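PDB 2G64: putative 6-pyruvoyl tetrahydrobiopterin synthase from Caenorhabditis elegans, which probably catalyses the zinc-dependent conversion of 7,8-dihydroneopterin triphosphate into 6-pyruvoyl tetrahydropterin, the first step of the route from that triphosphate to tetrahydrobiopterin. Local coordinates for residues M64-L68 and A69-K73; F109-L112 and K113-S117; E24-S27 and D28-K32; E102-A105 and I106-E110. The protein carries 1 engineered substitution. All blocks are in the same frame, centred on the assembly; numbering follows the deposited sequence. Where two conformers were deposited one is given.

Contact 1. Residues M64-L68 and A69-K73; sequences MVYDL and AKLKK
Asp67 and Lys70 cross at about a right angle where the chain enters helix 68-80, and a single carboxylate oxygen joins them. OD2 of Asp67 accepts the backbone N of Lys70 at 2.9 Å, the N-cap bond of the helix, and forms a salt bridge with Lys70 NZ at 2.8 Å. The two donors arrive from opposite faces of the carboxylate, both well out of its plane, and the capping bond is bent, with an N-H...O angle of 136°. Lys70 CB already lies 3.2 Å from Asp67 OD2, and bends at chi3 and chi4 fold the rest of the chain back so that NZ reaches the same oxygen. Asp67 places its carboxylate at the helix start with CG anti to the backbone N (chi1 176°), while its carbonyl O receives Leu71 N at 3.0 Å.

Tyr66 meets Leu71, again at about a right angle: Tyr66 CD2 lies 3.8 Å from Leu71 CB, and Leu71 N sits at the ring edge, in its plane. The phenol hydroxyl continues past the helix start to bond Glu74 and Ser117. Exchanging Asp67 for an alanine would probably leave Lys70 N without its capping acceptor and the lysine ammonium without its countercharge. The helix start and the ammonium of Lys70 are together likely to favour the ionised form of Asp67.

Contact 2. Residues F109-L112 and K113-S117; sequences FEKL and KSVMS
Lys113 runs alongside Phe109, one helical turn earlier, with both side chains pointing the same way. Its CB starts 3.4 Å from the carbonyl O of Phe109, the oxygen that also accepts Lys113 N in the helical hydrogen bond. With CG turned anti to the backbone N (chi1 -153°), the chain extends beside the aromatic ring until Lys113 CD reaches Phe109 CE2 at 3.8 Å, an oblique approach to the ring. A bend at chi3 then carries the tip toward Glu110. The charged atoms do not touch, since Lys113 NZ and Glu110 OE2 are 4.6 Å apart; a water accepts from the ammonium and donates to the carboxylate, so the opposite charges are linked through water, not directly.

A second water links Lys111 NZ with Ser114 OG. That hydroxyl also donates back to Lys111 O at 2.7 Å, so the serine is held to the main chain one turn earlier. Near the end of the helix Val115 N bonds Leu112 O at 2.9 Å, an i to i+3 link whose donor stands 56° out of the carbonyl plane, consistent with a tighter, 3-10-like turn in this last part. On the buried side Leu112 CD1 rests 3.8 Å from Met116 CG.

Leu112 and Met116 reach strand 44-57, whereas Phe109 covers strand 122-128 and meets Tyr137 edge-to-face. This division into an apolar face on the sheet and a watered polar face is that of an amphipathic helix in the tunnelling fold (T-fold) of the PTPS family, where two helices lie on one side of an antiparallel sheet.

Contact 3. Residues E24-S27 and D28-K32; sequences EKLS and DAENK
Ser27 and Glu30 exchange hydrogen bonds at the start of helix 28-35 and so form a capping box. Ser27 OG accepts Glu30 N at 3.1 Å; in return Ser27 N donates to Glu30 OE1 at 2.9 Å, almost perfectly straight at 176° and on the anti side of the carboxylate, 29° out of its plane. The serine hydroxyl reaches the helix because it stands between the backbone N and the carbonyl carbon (chi1 72°). Ser27 O joins the first turn too, accepting Asn31 N at 2.9 Å and, weakly, the amide ND2 of the same residue.

Leu26 lies against the side chains of Glu30 and Asn31. Its CB lies 3.6 Å from Asn31 ND2, and its CD2 is equally close to Glu30 OE1, at 3.6 Å. A water links the loop to the first turn, donating to Leu26 O at 2.6 Å and to Asp28 OD1.

Further out, Asn31 is itself positioned from the preceding loop, for its OD1 accepts Ser23 N, and its side chain packs on His22 and Asn39. A leucine in place of Asn31 would probably leave Ser23 N without its acceptor and let the loop ahead of the cap shift.

The contact lies in the excursion between strands 6-19 and 44-57, the two strands that supply the zinc ligands His19, His44 and His46. Asn31 is buried, its side chain about 9 Å from that of Cys38, the predicted proton acceptor, while Leu26 packs on Thr61 of a neighbouring subunit.

Contact 4. Residues E102-A105 and I106-E110; sequences ENVA and IYMFE
Val104 O accepts Met108 N at 2.9 Å, with the donor nearly along the C=O axis and an N-H...O angle of 164°. Asn103 O takes Tyr107 N at the same 2.9 Å. Side chains crowd the first oxygen: Met108 CG comes within 3.2 Å of Val104 O, which also lies at the edge of the Tyr107 ring, near its plane. Val104 and Met108 run side by side, pointing the same way, and Val104 CG1 meets Met108 CG at 4.1 Å. Met108 then bends at chi2 and chi3, turning its tip away from the valine.

These i to i+4 bonds belong to the N-terminal half of helix 101-115, one of the two helices packed against the T-fold sheet. Val104 and Met108 both touch Phe15 of strand 6-19, and the side chain of Val104 is about 8 Å from the bound zinc ion.

Asn103 and Ile106 lie alongside each other, with Asn103 OD1 3.9 Å from Ile106 CD1; CG1 of Ile106, anti to the carbonyl carbon (chi1 -66°), leans on Glu102 O at 3.5 Å. The polar ends find partners beyond the helix: Asn103 ND2 bonds Val98 O, Tyr107 OH bonds Thr81, and Glu102 OE2 accepts Val65 N of a neighbouring subunit.

Overall arrangement
Contacts 2 and 4 share helix 101-115 and overlap at Phe109 and Glu110, but their settings differ: contact 4 is buried and largely apolar, its centre about 5 Å from that of the chain, whereas contact 2 is partly buried and uses waters to link its charged and polar side chains. Contacts 1 and 3 both start helices, one with an aspartate cap backed by a salt bridge, the other with a serine-glutamate box at the surface; their centres lie about 43 Å apart, on opposite sides of the chain's centre. Contact 1 touches contact 2 through Tyr66 and Ser117, joining the start of helix 68-80 to the end of helix 101-115, and the loop before its cap bonds segment 102-105 of a neighbouring subunit.

Contact 1. Residues M64-L68 and A69-K73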
loop_
_atom_site.group_PDB
_atom_site.type_symbol
_atom_site.label_atom_id
_atom_site.label_comp_id
_atom_site.label_asym_id
_atom_site.label_seq_id
_atom_site.Cartn_x
_atom_site.Cartn_y
_atom_site.Cartn_z
ATOM N N MET A 64 17.124 4.417 21.730
ATOM C CA MET A 64 16.654 3.248 20.988
ATOM C C MET A 64 16.222 2.106 21.897
ATOM O O MET A 64 16.803 1.874 22.963
ATOM C CB MET A 64 17.740 2.756 20.040
ATOM C CG MET A 64 18.068 3.743 18.950
ATOM S SD MET A 64 19.408 3.157 17.891
ATOM C CE MET A 64 20.471 2.297 19.058
ATOM N N VAL A 65 15.195 1.388 21.459
ATOM C CA VAL A 65 14.813 0.099 22.079
ATOM C C VAL A 65 15.862 -0.998 21.777
ATOM O O VAL A 65 16.133 -1.901 22.595
ATOM C CB VAL A 65 13.414 -0.349 21.551
ATOM C CG1 VAL A 65 13.157 -1.802 21.890
ATOM C CG2 VAL A 65 12.300 0.544 22.117
ATOM N N TYR A 66 16.470 -0.897 20.603
ATOM C CA TYR A 66 17.441 -1.880 20.138
ATOM C C TYR A 66 18.226 -1.231 19.009
ATOM O O TYR A 66 17.721 -0.362 18.297
ATOM C CB TYR A 66 16.700 -3.129 19.603
ATOM C CG TYR A 66 17.487 -4.438 19.475
ATOM C CD1 TYR A 66 17.639 -5.299 20.559
ATOM C CD2 TYR A 66 18.009 -4.843 18.245
ATOM C CE1 TYR A 66 18.318 -6.530 20.431
ATOM C CE2 TYR A 66 18.696 -6.076 18.105
ATOM C CZ TYR A 66 18.846 -6.906 19.197
ATOM O OH TYR A 66 19.505 -8.118 19.067
ATOM N N ASP A 67 19.458 -1.688 18.820
ATOM C CA ASP A 67 20.288 -1.184 17.731
ATOM C C ASP A 67 19.818 -1.738 16.373
ATOM O O ASP A 67 19.911 -2.941 16.135
ATOM C CB ASP A 67 21.735 -1.583 18.011
ATOM C CG ASP A 67 22.680 -1.194 16.893
ATOM O OD1 ASP A 67 22.657 -0.028 16.472
ATOM O OD2 ASP A 67 23.449 -2.061 16.441
ATOM N N LEU A 68 19.294 -0.874 15.507
ATOM C CA LEU A 68 18.736 -1.335 14.228
ATOM C C LEU A 68 19.797 -1.994 13.352
ATOM O O LEU A 68 19.505 -2.960 12.639
ATOM C CB LEU A 68 18.010 -0.214 13.465
ATOM C CG LEU A 68 17.493 -0.577 12.057
ATOM C CD1 LEU A 68 16.457 -1.693 12.091
ATOM C CD2 LEU A 68 16.944 0.616 11.292
ATOM N N ALA A 69 21.027 -1.484 13.412
ATOM C CA ALA A 69 22.118 -2.070 12.640
ATOM C C ALA A 69 22.342 -3.530 13.033
ATOM O O ALA A 69 22.522 -4.396 12.167
ATOM C CB ALA A 69 23.400 -1.266 12.824
ATOM N N LYS A 70 22.323 -3.790 14.341
ATOM C CA LYS A 70 22.452 -5.140 14.888
ATOM C C LYS A 70 21.272 -6.037 14.505
ATOM O O LYS A 70 21.465 -7.195 14.115
ATOM C CB LYS A 70 22.557 -5.093 16.406
ATOM C CG LYS A 70 23.953 -5.337 16.950
ATOM C CD LYS A 70 24.029 -5.043 18.445
ATOM C CE LYS A 70 25.208 -4.125 18.786
ATOM N NZ LYS A 70 24.827 -2.671 18.838
ATOM N N LEU A 71 20.057 -5.507 14.636
ATOM C CA LEU A 71 18.851 -6.252 14.227
ATOM C C LEU A 71 18.931 -6.613 12.740
ATOM O O LEU A 71 18.593 -7.733 12.356
ATOM C CB LEU A 71 17.582 -5.426 14.490
ATOM C CG LEU A 71 16.244 -6.160 14.297
ATOM C CD1 LEU A 71 16.199 -7.405 15.177
ATOM C CD2 LEU A 71 15.028 -5.258 14.563
ATOM N N LYS A 72 19.362 -5.667 11.904
ATOM C CA LYS A 72 19.452 -5.935 10.469
ATOM C C LYS A 72 20.336 -7.141 10.170
ATOM O O LYS A 72 19.959 -7.991 9.355
ATOM C CB LYS A 72 19.901 -4.693 9.695
ATOM C CG LYS A 72 18.779 -3.707 9.459
ATOM C CD LYS A 72 19.307 -2.384 8.911
ATOM C CE LYS A 72 19.891 -2.550 7.518
ATOM N NZ LYS A 72 20.735 -1.387 7.121
ATOM N N LYS A 73 21.482 -7.219 10.856
ATOM C CA LYS A 73 22.420 -8.334 10.698
ATOM C C LYS A 73 21.832 -9.666 11.162
ATOM O O LYS A 73 21.992 -10.696 10.481
ATOM C CB LYS A 73 23.733 -8.040 11.437
ATOM C CG LYS A 73 24.689 -7.126 10.680
ATOM C CD LYS A 73 26.019 -6.970 11.420
ATOM C CE LYS A 73 26.431 -8.260 12.118
ATOM N NZ LYS A 73 27.828 -8.192 12.630
#

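Contact 2. Residues F109-L112 and K113-S117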
loop_
_atom_site.group_PDB
_atom_site.type_symbol
_atom_site.label_atom_id
_atom_site.label_comp_id
_atom_site.label_asym_id
_atom_site.label_seq_id
_atom_site.Cartn_x
_atom_site.Cartn_y
_atom_site.Cartn_z
ATOM N N PHE A 109 10.519 -16.826 14.181
ATOM C CA PHE A 109 10.620 -16.361 15.574
ATOM C C PHE A 109 11.735 -17.123 16.303
ATOM O O PHE A 109 12.621 -16.523 16.917
ATOM C CB PHE A 109 9.282 -16.591 16.270
ATOM C CG PHE A 109 9.193 -16.026 17.662
ATOM C CD1 PHE A 109 8.631 -14.779 17.884
ATOM C CD2 PHE A 109 9.655 -16.763 18.756
ATOM C CE1 PHE A 109 8.523 -14.262 19.189
ATOM C CE2 PHE A 109 9.549 -16.260 20.056
ATOM C CZ PHE A 109 8.980 -15.000 20.266
ATOM N N GLU A 110 11.688 -18.446 16.250
ATOM C CA GLU A 110 12.653 -19.239 17.009
ATOM C C GLU A 110 14.081 -19.124 16.466
ATOM O O GLU A 110 15.042 -19.034 17.242
ATOM C CB GLU A 110 12.201 -20.701 17.111
ATOM C CG GLU A 110 10.960 -20.909 17.994
ATOM C CD GLU A 110 11.174 -20.470 19.454
ATOM O OE1 GLU A 110 12.331 -20.466 19.924
ATOM O OE2 GLU A 110 10.180 -20.128 20.137
ATOM N N LYS A 111 14.229 -19.122 15.138
ATOM C CA LYS A 111 15.551 -18.966 14.522
ATOM C C LYS A 111 16.147 -17.582 14.836
ATOM O O LYS A 111 17.338 -17.445 15.147
ATOM C CB LYS A 111 15.481 -19.198 13.009
ATOM C CG LYS A 111 16.805 -19.003 12.291
ATOM C CD LYS A 111 17.704 -20.228 12.500
ATOM C CE LYS A 111 19.134 -19.940 12.066
ATOM N NZ LYS A 111 20.066 -20.982 12.587
ATOM N N LEU A 112 15.310 -16.555 14.790
ATOM C CA LEU A 112 15.788 -15.210 15.117
ATOM C C LEU A 112 16.193 -15.175 16.573
ATOM O O LEU A 112 17.273 -14.701 16.905
ATOM C CB LEU A 112 14.733 -14.146 14.856
ATOM C CG LEU A 112 15.160 -12.731 15.230
ATOM C CD1 LEU A 112 16.462 -12.355 14.497
ATOM C CD2 LEU A 112 14.035 -11.712 14.945
ATOM N N LYS A 113 15.330 -15.681 17.439
ATOM C CA LYS A 113 15.656 -15.675 18.872
ATOM C C LYS A 113 17.032 -16.321 19.128
ATOM O O LYS A 113 17.825 -15.832 19.948
ATOM C CB LYS A 113 14.542 -16.334 19.662
ATOM C CG LYS A 113 14.400 -15.854 21.090
ATOM C CD LYS A 113 13.033 -16.249 21.620
ATOM C CE LYS A 113 13.105 -16.746 23.051
ATOM N NZ LYS A 113 11.818 -17.371 23.475
ATOM N N SER A 114 17.324 -17.377 18.369
ATOM C CA SER A 114 18.571 -18.128 18.442
ATOM C C SER A 114 19.830 -17.360 18.023
ATOM O O SER A 114 20.930 -17.740 18.399
ATOM C CB SER A 114 18.450 -19.437 17.644
ATOM O OG SER A 114 18.880 -19.275 16.308
ATOM N N VAL A 115 19.683 -16.286 17.251
ATOM C CA VAL A 115 20.846 -15.544 16.768
ATOM C C VAL A 115 20.956 -14.147 17.367
ATOM O O VAL A 115 21.931 -13.436 17.131
ATOM C CB VAL A 115 20.953 -15.482 15.210
ATOM C CG1 VAL A 115 21.065 -16.884 14.612
ATOM C CG2 VAL A 115 19.800 -14.685 14.577
ATOM N N MET A 116 19.966 -13.752 18.160
ATOM C CA MET A 116 19.919 -12.370 18.637
ATOM C C MET A 116 20.924 -12.065 19.733
ATOM O O MET A 116 21.068 -12.839 20.673
ATOM C CB MET A 116 18.522 -12.010 19.131
ATOM C CG MET A 116 17.587 -11.596 18.030
ATOM S SD MET A 116 15.962 -11.251 18.693
ATOM C CE MET A 116 16.186 -9.531 19.213
ATOM N N SER A 117 21.576 -10.911 19.611
ATOM C CA SER A 117 22.430 -10.373 20.682
ATOM C C SER A 117 21.677 -10.121 21.995
ATOM O O SER A 117 22.199 -10.394 23.076
ATOM C CB SER A 117 23.229 -9.131 20.218
ATOM O OG SER A 117 22.409 -8.072 19.717
HETATM O O HOH W 1 9.548 -19.068 22.568
HETATM O O HOH W 2 20.725 -20.484 15.090
#

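Contact 3. Residues E24-S27 and D28-K32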
loop_
_atom_site.group_PDB
_atom_site.type_symbol
_atom_site.label_atom_id
_atom_site.label_comp_id
_atom_site.label_asym_id
_atom_site.label_seq_id
_atom_site.Cartn_x
_atom_site.Cartn_y
_atom_site.Cartn_z
ATOM N N GLU A 24 3.574 -35.577 6.182
ATOM C CA GLU A 24 3.933 -36.999 6.208
ATOM C C GLU A 24 3.008 -37.865 7.092
ATOM O O GLU A 24 3.053 -39.090 7.016
ATOM C CB GLU A 24 5.407 -37.165 6.603
ATOM C CG GLU A 24 6.358 -36.660 5.535
ATOM C CD GLU A 24 6.100 -37.315 4.196
ATOM O OE1 GLU A 24 5.866 -38.541 4.179
ATOM O OE2 GLU A 24 6.121 -36.609 3.166
ATOM N N LYS A 25 2.171 -37.233 7.917
ATOM C CA LYS A 25 1.221 -37.962 8.774
ATOM C C LYS A 25 -0.173 -38.136 8.125
ATOM O O LYS A 25 -1.109 -38.646 8.762
ATOM C CB LYS A 25 1.078 -37.277 10.143
ATOM C CG LYS A 25 2.405 -36.977 10.842
ATOM C CD LYS A 25 2.701 -37.951 11.964
ATOM C CE LYS A 25 4.079 -37.698 12.584
ATOM N NZ LYS A 25 4.000 -36.936 13.870
ATOM N N LEU A 26 -0.302 -37.692 6.874
ATOM C CA LEU A 26 -1.539 -37.828 6.115
ATOM C C LEU A 26 -1.308 -38.675 4.860
ATOM O O LEU A 26 -0.219 -38.673 4.278
ATOM C CB LEU A 26 -2.101 -36.444 5.717
ATOM C CG LEU A 26 -2.610 -35.532 6.844
ATOM C CD1 LEU A 26 -3.038 -34.145 6.325
ATOM C CD2 LEU A 26 -3.764 -36.221 7.576
ATOM N N SER A 27 -2.355 -39.376 4.426
ATOM C CA SER A 27 -2.317 -40.078 3.147
ATOM C C SER A 27 -2.333 -39.096 1.987
ATOM O O SER A 27 -2.609 -37.904 2.174
ATOM C CB SER A 27 -3.517 -41.030 3.023
ATOM O OG SER A 27 -4.732 -40.317 2.815
ATOM N N ASP A 28 -2.059 -39.586 0.786
ATOM C CA ASP A 28 -2.146 -38.711 -0.391
ATOM C C ASP A 28 -3.513 -38.037 -0.528
ATOM O O ASP A 28 -3.598 -36.826 -0.785
ATOM C CB ASP A 28 -1.816 -39.466 -1.674
ATOM C CG ASP A 28 -0.345 -39.851 -1.763
ATOM O OD1 ASP A 28 0.465 -39.364 -0.941
ATOM O OD2 ASP A 28 -0.005 -40.623 -2.668
ATOM N N ALA A 29 -4.574 -38.833 -0.393
ATOM C CA ALA A 29 -5.943 -38.319 -0.465
ATOM C C ALA A 29 -6.244 -37.306 0.634
ATOM O O ALA A 29 -6.844 -36.270 0.377
ATOM C CB ALA A 29 -6.956 -39.472 -0.423
ATOM N N GLU A 30 -5.829 -37.613 1.860
ATOM C CA GLU A 30 -6.028 -36.701 2.991
ATOM C C GLU A 30 -5.293 -35.369 2.777
ATOM O O GLU A 30 -5.825 -34.283 3.060
ATOM C CB GLU A 30 -5.545 -37.383 4.273
ATOM C CG GLU A 30 -6.538 -38.419 4.797
ATOM C CD GLU A 30 -5.963 -39.357 5.851
ATOM O OE1 GLU A 30 -4.723 -39.389 6.067
ATOM O OE2 GLU A 30 -6.772 -40.079 6.465
ATOM N N ASN A 31 -4.076 -35.458 2.257
ATOM C CA ASN A 31 -3.290 -34.246 1.944
ATOM C C ASN A 31 -3.959 -33.390 0.889
ATOM O O ASN A 31 -4.024 -32.178 1.001
ATOM C CB ASN A 31 -1.902 -34.630 1.448
ATOM C CG ASN A 31 -0.916 -34.737 2.566
ATOM O OD1 ASN A 31 -0.722 -33.773 3.304
ATOM N ND2 ASN A 31 -0.285 -35.910 2.712
ATOM N N LYS A 32 -4.473 -34.037 -0.147
ATOM C CA LYS A 32 -5.243 -33.316 -1.155
ATOM C C LYS A 32 -6.476 -32.652 -0.543
ATOM O O LYS A 32 -6.777 -31.483 -0.830
ATOM C CB LYS A 32 -5.618 -34.271 -2.302
ATOM C CG LYS A 32 -6.401 -33.634 -3.469
ATOM C CD LYS A 32 -5.846 -32.295 -3.937
ATOM C CE LYS A 32 -6.742 -31.677 -5.018
ATOM N NZ LYS A 32 -6.712 -30.177 -5.045
HETATM O O HOH W 3 0.843 -38.765 1.956
#

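Contact 4. Residues E102-A105 and I106-E110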
loop_
_atom_site.group_PDB
_atom_site.type_symbol
_atom_site.label_atom_id
_atom_site.label_comp_id
_atom_site.label_asym_id
_atom_site.label_seq_id
_atom_site.Cartn_x
_atom_site.Cartn_y
_atom_site.Cartn_z
ATOM N N GLU A 102 1.567 -20.445 9.581
ATOM C CA GLU A 102 1.608 -20.571 11.058
ATOM C C GLU A 102 2.969 -21.110 11.475
ATOM O O GLU A 102 3.647 -20.550 12.345
ATOM C CB GLU A 102 0.504 -21.538 11.548
ATOM C CG GLU A 102 -0.937 -21.003 11.437
ATOM C CD GLU A 102 -1.610 -21.316 10.102
ATOM O OE1 GLU A 102 -0.912 -21.470 9.056
ATOM O OE2 GLU A 102 -2.853 -21.371 10.102
ATOM N N ASN A 103 3.388 -22.200 10.843
ATOM C CA ASN A 103 4.657 -22.841 11.225
ATOM C C ASN A 103 5.889 -22.080 10.748
ATOM O O ASN A 103 6.958 -22.148 11.378
ATOM C CB ASN A 103 4.694 -24.319 10.784
ATOM C CG ASN A 103 3.894 -25.224 11.704
ATOM O OD1 ASN A 103 3.951 -25.089 12.940
ATOM N ND2 ASN A 103 3.104 -26.133 11.111
ATOM N N VAL A 104 5.736 -21.321 9.668
ATOM C CA VAL A 104 6.807 -20.428 9.211
ATOM C C VAL A 104 7.008 -19.318 10.244
ATOM O O VAL A 104 8.127 -18.969 10.582
ATOM C CB VAL A 104 6.502 -19.828 7.806
ATOM C CG1 VAL A 104 7.586 -18.816 7.391
ATOM C CG2 VAL A 104 6.408 -20.971 6.744
ATOM N N ALA A 105 5.909 -18.773 10.765
ATOM C CA ALA A 105 6.028 -17.698 11.754
ATOM C C ALA A 105 6.795 -18.206 12.982
ATOM O O ALA A 105 7.663 -17.518 13.533
ATOM C CB ALA A 105 4.650 -17.210 12.136
ATOM N N ILE A 106 6.477 -19.425 13.395
ATOM C CA ILE A 106 7.135 -20.033 14.545
ATOM C C ILE A 106 8.623 -20.256 14.247
ATOM O O ILE A 106 9.499 -19.894 15.044
ATOM C CB ILE A 106 6.432 -21.367 14.994
ATOM C CG1 ILE A 106 5.018 -21.090 15.520
ATOM C CG2 ILE A 106 7.256 -22.077 16.096
ATOM C CD1 ILE A 106 4.161 -22.351 15.667
ATOM N N TYR A 107 8.906 -20.849 13.091
ATOM C CA TYR A 107 10.279 -21.055 12.644
ATOM C C TYR A 107 11.099 -19.769 12.680
ATOM O O TYR A 107 12.189 -19.743 13.238
ATOM C CB TYR A 107 10.311 -21.702 11.232
ATOM C CG TYR A 107 11.700 -21.671 10.653
ATOM C CD1 TYR A 107 12.660 -22.605 11.050
ATOM C CD2 TYR A 107 12.070 -20.678 9.746
ATOM C CE1 TYR A 107 13.949 -22.552 10.526
ATOM C CE2 TYR A 107 13.334 -20.630 9.223
ATOM C CZ TYR A 107 14.276 -21.557 9.628
ATOM O OH TYR A 107 15.548 -21.490 9.100
ATOM N N MET A 108 10.580 -18.688 12.096
ATOM C CA MET A 108 11.343 -17.453 11.983
ATOM C C MET A 108 11.561 -16.818 13.365
ATOM O O MET A 108 12.641 -16.320 13.660
ATOM C CB MET A 108 10.647 -16.461 11.053
ATOM C CG MET A 108 10.466 -17.006 9.627
ATOM S SD MET A 108 11.997 -17.162 8.681
ATOM C CE MET A 108 12.351 -15.428 8.297
ATOM N N PHE A 109 10.519 -16.826 14.181
ATOM C CA PHE A 109 10.620 -16.361 15.574
ATOM C C PHE A 109 11.735 -17.123 16.303
ATOM O O PHE A 109 12.621 -16.523 16.917
ATOM C CB PHE A 109 9.282 -16.591 16.270
ATOM C CG PHE A 109 9.193 -16.026 17.662
ATOM C CD1 PHE A 109 8.631 -14.779 17.884
ATOM C CD2 PHE A 109 9.655 -16.763 18.756
ATOM C CE1 PHE A 109 8.523 -14.262 19.189
ATOM C CE2 PHE A 109 9.549 -16.260 20.056
ATOM C CZ PHE A 109 8.980 -15.000 20.266
ATOM N N GLU A 110 11.688 -18.446 16.250
ATOM C CA GLU A 110 12.653 -19.239 17.009
ATOM C C GLU A 110 14.081 -19.124 16.466
ATOM O O GLU A 110 15.042 -19.034 17.242
ATOM C CB GLU A 110 12.201 -20.701 17.111
ATOM C CG GLU A 110 10.960 -20.909 17.994
ATOM C CD GLU A 110 11.174 -20.470 19.454
ATOM O OE1 GLU A 110 12.331 -20.466 19.924
ATOM O OE2 GLU A 110 10.180 -20.128 20.137
#